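Local atomic coordinates of catechol 1,2-dioxygenase (Pseudomonas putida, PDB entry 2AZQ), a protein that probably catalyses the ring opening of catechol with molecular oxygen to cis,cis-muconate, as an iron(III)-dependent intradiol dioxygenase of the beta-ketoadipate pathway. Residues Lys4-Val18 and Val37-Glu49. Numbering follows the deposited sequence.
Sequences KISHTADIQAFFNQV and VLQDTARLIEDLE
E46 grips the turn I5-T8 through its carboxylate, while F15 packs on L38 and A42 of the same helix; together they join the N-terminal arm and helix 9-18 of this intradiol dioxygenase to helix 37-49, both part of the helical region where the two subunits meet. OE1 of E46 accepts two backbone amides: I5 N at 2.8 Å with an N-H···O angle of 170°, coming from above the carboxylate plane, and S6 N at 3.0 Å on the syn lone pair. The E46 chain runs extended beyond CG (chi2 171°), which carries the carboxylate out from helix 37-49 to these amides. Nearby, K4 NZ reaches D47 OD1 at 2.6 Å, a salt bridge made on the anti side and tilted out of the carboxylate plane, and also makes a weak bond to E46 O.

Helices 9-18 and 37-49 run closer to antiparallel than parallel, at 134°, and the segment axes approach to 10.3 Å at their closest. Between them CB of L38 lies over a face of the F15 ring, 4.3 Å from its centroid, a CH-pi contact; A42 CB meets the ring obliquely. Toward the C-terminal end of segment 4-18, V18 CG1 meets L38 CD1 at 3.6 Å. D47 has a second partner through its other oxygen: OD2 forms a salt bridge with R36 of the second subunit. T41 and L44 touch the bound phospholipid. Helix 9-18 is N-capped by T8, whose OG1 accepts from I11 N at 3.2 Å.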
ATOM      1  N   LYS A   4     -13.635 -22.499  -6.722  1.00 29.68           N
ATOM      2  CA  LYS A   4     -13.281 -22.116  -5.356  1.00 28.96           C
ATOM      3  C   LYS A   4     -12.359 -23.169  -4.732  1.00 26.92           C
ATOM      4  O   LYS A   4     -12.751 -24.325  -4.615  1.00 26.85           O
ATOM      5  CB  LYS A   4     -14.549 -22.033  -4.518  1.00 30.37           C
ATOM      6  CG  LYS A   4     -15.696 -21.272  -5.155  1.00 32.99           C
ATOM      7  CD  LYS A   4     -15.550 -19.767  -5.071  1.00 35.47           C
ATOM      8  CE  LYS A   4     -16.913 -19.104  -5.351  1.00 38.50           C
ATOM      9  NZ  LYS A   4     -16.936 -17.631  -5.099  1.00 39.52           N
ATOM     10  N   ILE A   5     -11.152 -22.777  -4.326  1.00 24.07           N
ATOM     11  CA  ILE A   5     -10.221 -23.723  -3.718  1.00 20.88           C
ATOM     12  C   ILE A   5      -9.903 -23.274  -2.295  1.00 20.52           C
ATOM     13  O   ILE A   5      -9.396 -24.047  -1.480  1.00 19.66           O
ATOM     14  CB  ILE A   5      -8.902 -23.823  -4.529  1.00 19.25           C
ATOM     15  CG1 ILE A   5      -7.988 -22.633  -4.233  1.00 18.23           C
ATOM     16  CG2 ILE A   5      -9.223 -23.864  -6.009  1.00 17.13           C
ATOM     17  CD1 ILE A   5      -6.653 -22.695  -4.929  1.00 16.04           C
ATOM     18  N   SER A   6     -10.213 -22.009  -2.022  1.00 19.21           N
ATOM     19  CA  SER A   6      -9.997 -21.369  -0.724  1.00 19.49           C
ATOM     20  C   SER A   6     -10.657 -22.065   0.506  1.00 19.52           C
ATOM     21  O   SER A   6     -10.214 -21.902   1.661  1.00 17.85           O
ATOM     22  CB  SER A   6     -10.484 -19.925  -0.838  1.00 18.39           C
ATOM     23  OG  SER A   6     -10.508 -19.276   0.413  1.00 22.34           O
ATOM     24  N   HIS A   7     -11.703 -22.846   0.239  1.00 19.81           N
ATOM     25  CA  HIS A   7     -12.463 -23.539   1.269  1.00 21.33           C
ATOM     26  C   HIS A   7     -11.929 -24.947   1.579  1.00 21.07           C
ATOM     27  O   HIS A   7     -12.370 -25.590   2.541  1.00 21.09           O
ATOM     28  CB  HIS A   7     -13.917 -23.661   0.817  1.00 23.56           C
ATOM     29  CG  HIS A   7     -14.098 -24.574  -0.356  1.00 26.18           C
ATOM     30  ND1 HIS A   7     -13.569 -24.306  -1.600  1.00 27.71           N
ATOM     31  CD2 HIS A   7     -14.710 -25.778  -0.461  1.00 27.21           C
ATOM     32  CE1 HIS A   7     -13.848 -25.305  -2.420  1.00 27.65           C
ATOM     33  NE2 HIS A   7     -14.539 -26.210  -1.754  1.00 27.78           N
ATOM     34  N   THR A   8     -10.985 -25.418   0.768  1.00 20.62           N
ATOM     35  CA  THR A   8     -10.405 -26.749   0.944  1.00 20.03           C
ATOM     36  C   THR A   8      -9.335 -26.743   2.028  1.00 19.35           C
ATOM     37  O   THR A   8      -8.636 -25.747   2.210  1.00 18.72           O
ATOM     38  CB  THR A   8      -9.749 -27.250  -0.360  1.00 20.31           C
ATOM     39  OG1 THR A   8      -8.385 -26.810  -0.413  1.00 21.16           O
ATOM     40  CG2 THR A   8     -10.482 -26.684  -1.575  1.00 19.76           C
ATOM     41  N   ALA A   9      -9.208 -27.860   2.738  1.00 19.12           N
ATOM     42  CA  ALA A   9      -8.215 -28.002   3.804  1.00 20.38           C
ATOM     43  C   ALA A   9      -6.804 -27.764   3.251  1.00 21.92           C
ATOM     44  O   ALA A   9      -5.920 -27.235   3.948  1.00 22.09           O
ATOM     45  CB  ALA A   9      -8.303 -29.390   4.409  1.00 18.45           C
ATOM     46  N   ASP A  10      -6.617 -28.160   1.993  1.00 22.06           N
ATOM     47  CA  ASP A  10      -5.352 -28.026   1.293  1.00 22.53           C
ATOM     48  C   ASP A  10      -4.896 -26.551   1.305  1.00 21.43           C
ATOM     49  O   ASP A  10      -3.705 -26.257   1.493  1.00 22.04           O
ATOM     50  CB  ASP A  10      -5.519 -28.537  -0.149  1.00 26.98           C
ATOM     51  CG  ASP A  10      -6.328 -29.863  -0.231  1.00 31.83           C
ATOM     52  OD1 ASP A  10      -5.952 -30.845   0.452  1.00 35.15           O
ATOM     53  OD2 ASP A  10      -7.336 -29.943  -0.987  1.00 31.65           O
ATOM     54  N   ILE A  11      -5.838 -25.630   1.117  1.00 17.76           N
ATOM     55  CA  ILE A  11      -5.522 -24.202   1.111  1.00 17.25           C
ATOM     56  C   ILE A  11      -5.554 -23.563   2.510  1.00 17.37           C
ATOM     57  O   ILE A  11      -4.821 -22.635   2.776  1.00 17.32           O
ATOM     58  CB  ILE A  11      -6.484 -23.405   0.155  1.00 16.77           C
ATOM     59  CG1 ILE A  11      -6.345 -23.915  -1.274  1.00 16.25           C
ATOM     60  CG2 ILE A  11      -6.178 -21.928   0.186  1.00 15.11           C
ATOM     61  CD1 ILE A  11      -4.911 -23.916  -1.796  1.00 14.27           C
ATOM     62  N   GLN A  12      -6.408 -24.042   3.401  1.00 17.64           N
ATOM     63  CA  GLN A  12      -6.447 -23.491   4.742  1.00 17.43           C
ATOM     64  C   GLN A  12      -5.141 -23.845   5.441  1.00 15.91           C
ATOM     65  O   GLN A  12      -4.643 -23.115   6.279  1.00 15.27           O
ATOM     66  CB  GLN A  12      -7.607 -24.098   5.515  1.00 21.65           C
ATOM     67  CG  GLN A  12      -8.995 -23.807   4.959  1.00 26.46           C
ATOM     68  CD  GLN A  12      -9.406 -22.339   5.110  1.00 31.49           C
ATOM     69  OE1 GLN A  12      -8.843 -21.432   4.469  1.00 33.22           O
ATOM     70  NE2 GLN A  12     -10.389 -22.101   5.972  1.00 32.84           N
ATOM     71  N   ALA A  13      -4.592 -24.997   5.098  1.00 15.17           N
ATOM     72  CA  ALA A  13      -3.335 -25.437   5.688  1.00 13.24           C
ATOM     73  C   ALA A  13      -2.207 -24.541   5.179  1.00 12.05           C
ATOM     74  O   ALA A  13      -1.255 -24.252   5.900  1.00 13.43           O
ATOM     75  CB  ALA A  13      -3.063 -26.910   5.323  1.00 12.80           C
ATOM     76  N   PHE A  14      -2.312 -24.097   3.933  1.00 10.09           N
ATOM     77  CA  PHE A  14      -1.290 -23.242   3.354  1.00  8.49           C
ATOM     78  C   PHE A  14      -1.275 -21.820   3.973  1.00  7.56           C
ATOM     79  O   PHE A  14      -0.213 -21.274   4.297  1.00  5.95           O
ATOM     80  CB  PHE A  14      -1.483 -23.195   1.834  1.00  7.01           C
ATOM     81  CG  PHE A  14      -0.617 -22.184   1.137  1.00  9.57           C
ATOM     82  CD1 PHE A  14       0.753 -22.148   1.346  1.00  8.04           C
ATOM     83  CD2 PHE A  14      -1.180 -21.264   0.249  1.00 10.06           C
ATOM     84  CE1 PHE A  14       1.538 -21.215   0.686  1.00  8.39           C
ATOM     85  CE2 PHE A  14      -0.386 -20.331  -0.414  1.00  8.65           C
ATOM     86  CZ  PHE A  14       0.963 -20.307  -0.196  1.00  7.20           C
ATOM     87  N   PHE A  15      -2.451 -21.234   4.161  1.00  7.39           N
ATOM     88  CA  PHE A  15      -2.544 -19.903   4.741  1.00  7.80           C
ATOM     89  C   PHE A  15      -2.070 -19.978   6.161  1.00  7.27           C
ATOM     90  O   PHE A  15      -1.473 -19.044   6.667  1.00  6.09           O
ATOM     91  CB  PHE A  15      -3.985 -19.400   4.667  1.00  8.31           C
ATOM     92  CG  PHE A  15      -4.407 -19.034   3.278  1.00 10.20           C
ATOM     93  CD1 PHE A  15      -5.733 -19.110   2.890  1.00 11.05           C
ATOM     94  CD2 PHE A  15      -3.463 -18.639   2.337  1.00 10.77           C
ATOM     95  CE1 PHE A  15      -6.105 -18.805   1.577  1.00 10.86           C
ATOM     96  CE2 PHE A  15      -3.835 -18.331   1.029  1.00 10.32           C
ATOM     97  CZ  PHE A  15      -5.147 -18.417   0.652  1.00  8.66           C
ATOM     98  N   ASN A  16      -2.326 -21.121   6.782  1.00  7.72           N
ATOM     99  CA  ASN A  16      -1.927 -21.386   8.149  1.00  8.76           C
ATOM    100  C   ASN A  16      -0.391 -21.220   8.278  1.00  9.96           C
ATOM    101  O   ASN A  16       0.105 -20.492   9.158  1.00  8.27           O
ATOM    102  CB  ASN A  16      -2.381 -22.808   8.488  1.00 11.11           C
ATOM    103  CG  ASN A  16      -2.573 -23.046   9.979  1.00 13.53           C
ATOM    104  OD1 ASN A  16      -3.105 -24.089  10.393  1.00 11.52           O
ATOM    105  ND2 ASN A  16      -2.133 -22.090  10.794  1.00 15.63           N
ATOM    106  N   GLN A  17       0.373 -21.857   7.388  1.00 10.67           N
ATOM    107  CA  GLN A  17       1.826 -21.742   7.475  1.00 12.76           C
ATOM    108  C   GLN A  17       2.344 -20.374   7.036  1.00 13.12           C
ATOM    109  O   GLN A  17       3.425 -19.963   7.457  1.00 12.22           O
ATOM    110  CB  GLN A  17       2.506 -22.781   6.621  1.00 16.76           C
ATOM    111  CG  GLN A  17       1.907 -24.139   6.683  1.00 24.20           C
ATOM    112  CD  GLN A  17       2.725 -25.131   5.873  1.00 27.35           C
ATOM    113  OE1 GLN A  17       3.071 -24.864   4.707  1.00 27.56           O
ATOM    114  NE2 GLN A  17       3.037 -26.288   6.482  1.00 27.16           N
ATOM    115  N   VAL A  18       1.609 -19.686   6.164  1.00 12.43           N
ATOM    116  CA  VAL A  18       2.050 -18.374   5.730  1.00 13.65           C
ATOM    117  C   VAL A  18       1.966 -17.395   6.875  1.00 12.42           C
ATOM    118  O   VAL A  18       2.868 -16.582   7.082  1.00 12.84           O
ATOM    119  CB  VAL A  18       1.196 -17.814   4.613  1.00 16.08           C
ATOM    120  CG1 VAL A  18       1.600 -16.354   4.346  1.00 19.53           C
ATOM    121  CG2 VAL A  18       1.377 -18.636   3.365  1.00 19.85           C
ATOM    122  N   VAL A  37      -6.635 -11.869   7.008  1.00  7.89           N
ATOM    123  CA  VAL A  37      -6.458 -11.040   5.808  1.00  8.29           C
ATOM    124  C   VAL A  37      -6.275 -11.917   4.566  1.00  9.55           C
ATOM    125  O   VAL A  37      -6.725 -11.558   3.465  1.00  9.04           O
ATOM    126  CB  VAL A  37      -5.241 -10.084   5.937  1.00  9.03           C
ATOM    127  CG1 VAL A  37      -5.016  -9.346   4.637  1.00 10.80           C
ATOM    128  CG2 VAL A  37      -5.495  -9.052   6.988  1.00 10.43           C
ATOM    129  N   LEU A  38      -5.623 -13.073   4.734  1.00  9.79           N
ATOM    130  CA  LEU A  38      -5.422 -13.982   3.601  1.00 10.11           C
ATOM    131  C   LEU A  38      -6.673 -14.768   3.157  1.00 11.55           C
ATOM    132  O   LEU A  38      -6.892 -14.929   1.965  1.00 10.65           O
ATOM    133  CB  LEU A  38      -4.272 -14.960   3.886  1.00  6.05           C
ATOM    134  CG  LEU A  38      -2.841 -14.403   3.897  1.00  5.57           C
ATOM    135  CD1 LEU A  38      -1.901 -15.475   4.476  1.00  2.88           C
ATOM    136  CD2 LEU A  38      -2.422 -13.960   2.491  1.00  2.00           C
ATOM    137  N   GLN A  39      -7.485 -15.245   4.107  1.00 13.25           N
ATOM    138  CA  GLN A  39      -8.697 -16.010   3.795  1.00 14.98           C
ATOM    139  C   GLN A  39      -9.710 -15.121   3.111  1.00 15.10           C
ATOM    140  O   GLN A  39     -10.420 -15.565   2.200  1.00 16.74           O
ATOM    141  CB  GLN A  39      -9.376 -16.548   5.048  1.00 17.68           C
ATOM    142  CG  GLN A  39      -8.568 -17.431   5.958  1.00 21.91           C
ATOM    143  CD  GLN A  39      -9.413 -17.891   7.134  1.00 24.31           C
ATOM    144  OE1 GLN A  39     -10.468 -18.509   6.944  1.00 27.47           O
ATOM    145  NE2 GLN A  39      -8.976 -17.579   8.344  1.00 24.01           N
ATOM    146  N   ASP A  40      -9.807 -13.877   3.584  1.00 13.06           N
ATOM    147  CA  ASP A  40     -10.736 -12.922   2.995  1.00 11.96           C
ATOM    148  C   ASP A  40     -10.245 -12.488   1.613  1.00 11.66           C
ATOM    149  O   ASP A  40     -11.002 -12.526   0.647  1.00 12.94           O
ATOM    150  CB  ASP A  40     -10.898 -11.684   3.881  1.00 11.38           C
ATOM    151  CG  ASP A  40     -11.642 -11.968   5.179  1.00 10.73           C
ATOM    152  OD1 ASP A  40     -11.859 -11.024   5.964  1.00  8.47           O
ATOM    153  OD2 ASP A  40     -12.012 -13.132   5.413  1.00 11.97           O
ATOM    154  N   THR A  41      -8.981 -12.086   1.506  1.00 10.69           N
ATOM    155  CA  THR A  41      -8.466 -11.658   0.214  1.00  9.72           C
ATOM    156  C   THR A  41      -8.734 -12.724  -0.843  1.00 10.34           C
ATOM    157  O   THR A  41      -9.175 -12.423  -1.956  1.00 10.89           O
ATOM    158  CB  THR A  41      -6.961 -11.336   0.307  1.00  8.08           C
ATOM    159  OG1 THR A  41      -6.797 -10.139   1.067  1.00  5.27           O
ATOM    160  CG2 THR A  41      -6.357 -11.112  -1.075  1.00  7.59           C
ATOM    161  N   ALA A  42      -8.491 -13.972  -0.477  1.00  9.64           N
ATOM    162  CA  ALA A  42      -8.722 -15.094  -1.362  1.00 10.49           C
ATOM    163  C   ALA A  42     -10.191 -15.191  -1.805  1.00 11.44           C
ATOM    164  O   ALA A  42     -10.475 -15.493  -2.970  1.00  9.93           O
ATOM    165  CB  ALA A  42      -8.306 -16.370  -0.670  1.00 10.76           C
ATOM    166  N   ARG A  43     -11.123 -14.953  -0.877  1.00 12.43           N
ATOM    167  CA  ARG A  43     -12.547 -15.013  -1.206  1.00 13.35           C
ATOM    168  C   ARG A  43     -12.979 -13.919  -2.174  1.00 10.91           C
ATOM    169  O   ARG A  43     -13.797 -14.169  -3.041  1.00  9.68           O
ATOM    170  CB  ARG A  43     -13.412 -14.921   0.041  1.00 18.45           C
ATOM    171  CG  ARG A  43     -13.331 -16.077   0.965  1.00 24.70           C
ATOM    172  CD  ARG A  43     -13.909 -15.711   2.337  1.00 30.41           C
ATOM    173  NE  ARG A  43     -13.578 -16.748   3.313  1.00 37.27           N
ATOM    174  CZ  ARG A  43     -13.714 -16.631   4.632  1.00 40.62           C
ATOM    175  NH1 ARG A  43     -14.181 -15.505   5.162  1.00 42.58           N
ATOM    176  NH2 ARG A  43     -13.370 -17.646   5.426  1.00 42.62           N
ATOM    177  N   LEU A  44     -12.479 -12.700  -2.019  1.00  9.01           N
ATOM    178  CA  LEU A  44     -12.865 -11.679  -2.986  1.00  9.66           C
ATOM    179  C   LEU A  44     -12.466 -12.220  -4.352  1.00  8.73           C
ATOM    180  O   LEU A  44     -13.270 -12.291  -5.274  1.00  8.51           O
ATOM    181  CB  LEU A  44     -12.076 -10.386  -2.858  1.00 11.03           C
ATOM    182  CG  LEU A  44     -11.988  -9.302  -1.822  1.00 11.94           C
ATOM    183  CD1 LEU A  44     -11.064  -8.302  -2.440  1.00 14.15           C
ATOM    184  CD2 LEU A  44     -13.315  -8.641  -1.530  1.00 14.05           C
ATOM    185  N   ILE A  45     -11.186 -12.546  -4.477  1.00  6.77           N
ATOM    186  CA  ILE A  45     -10.671 -13.051  -5.724  1.00  6.72           C
ATOM    187  C   ILE A  45     -11.549 -14.170  -6.276  1.00  7.47           C
ATOM    188  O   ILE A  45     -11.762 -14.260  -7.474  1.00  8.29           O
ATOM    189  CB  ILE A  45      -9.226 -13.546  -5.545  1.00  5.10           C
ATOM    190  CG1 ILE A  45      -8.337 -12.366  -5.151  1.00  3.03           C
ATOM    191  CG2 ILE A  45      -8.744 -14.228  -6.816  1.00  2.00           C
ATOM    192  CD1 ILE A  45      -6.973 -12.776  -4.632  1.00  2.14           C
ATOM    193  N   GLU A  46     -12.072 -15.022  -5.412  1.00  7.82           N
ATOM    194  CA  GLU A  46     -12.913 -16.103  -5.896  1.00  9.89           C
ATOM    195  C   GLU A  46     -14.375 -15.727  -6.097  1.00 10.52           C
ATOM    196  O   GLU A  46     -15.046 -16.300  -6.943  1.00 11.14           O
ATOM    197  CB  GLU A  46     -12.796 -17.318  -4.970  1.00 11.41           C
ATOM    198  CG  GLU A  46     -11.529 -18.158  -5.207  1.00 12.98           C
ATOM    199  CD  GLU A  46     -11.320 -19.228  -4.152  1.00 13.85           C
ATOM    200  OE1 GLU A  46     -10.408 -20.068  -4.321  1.00 15.36           O
ATOM    201  OE2 GLU A  46     -12.057 -19.220  -3.145  1.00 13.99           O
ATOM    202  N   ASP A  47     -14.861 -14.757  -5.330  1.00 10.88           N
ATOM    203  CA  ASP A  47     -16.245 -14.315  -5.427  1.00 10.01           C
ATOM    204  C   ASP A  47     -16.469 -13.293  -6.521  1.00 10.96           C
ATOM    205  O   ASP A  47     -17.527 -13.282  -7.146  1.00 13.06           O
ATOM    206  CB  ASP A  47     -16.706 -13.717  -4.109  1.00  8.77           C
ATOM    207  CG  ASP A  47     -16.688 -14.721  -2.982  1.00 10.71           C
ATOM    208  OD1 ASP A  47     -16.337 -15.900  -3.250  1.00 10.77           O
ATOM    209  OD2 ASP A  47     -17.026 -14.336  -1.832  1.00  9.97           O
ATOM    210  N   LEU A  48     -15.484 -12.433  -6.769  1.00 10.19           N
ATOM    211  CA  LEU A  48     -15.644 -11.403  -7.793  1.00  8.86           C
ATOM    212  C   LEU A  48     -14.823 -11.751  -9.008  1.00 11.02           C
ATOM    213  O   LEU A  48     -14.750 -10.990  -9.992  1.00 10.80           O
ATOM    214  CB  LEU A  48     -15.239 -10.039  -7.249  1.00  5.03           C
ATOM    215  CG  LEU A  48     -15.984  -9.669  -5.972  1.00  3.73           C
ATOM    216  CD1 LEU A  48     -15.737  -8.235  -5.637  1.00  3.33           C
ATOM    217  CD2 LEU A  48     -17.451  -9.905  -6.155  1.00  2.00           C
ATOM    218  N   GLU A  49     -14.221 -12.929  -8.937  1.00 12.37           N
ATOM    219  CA  GLU A  49     -13.393 -13.417 -10.015  1.00 13.83           C
ATOM    220  C   GLU A  49     -12.465 -12.349 -10.559  1.00 12.20           C
ATOM    221  O   GLU A  49     -12.545 -11.978 -11.730  1.00 10.82           O
ATOM    222  CB  GLU A  49     -14.253 -13.977 -11.147  1.00 16.50           C
ATOM    223  CG  GLU A  49     -13.416 -14.512 -12.267  1.00 23.33           C
ATOM    224  CD  GLU A  49     -14.233 -15.020 -13.408  1.00 27.90           C
ATOM    225  OE1 GLU A  49     -15.199 -14.324 -13.811  1.00 29.20           O
ATOM    226  OE2 GLU A  49     -13.887 -16.114 -13.920  1.00 32.71           O
TER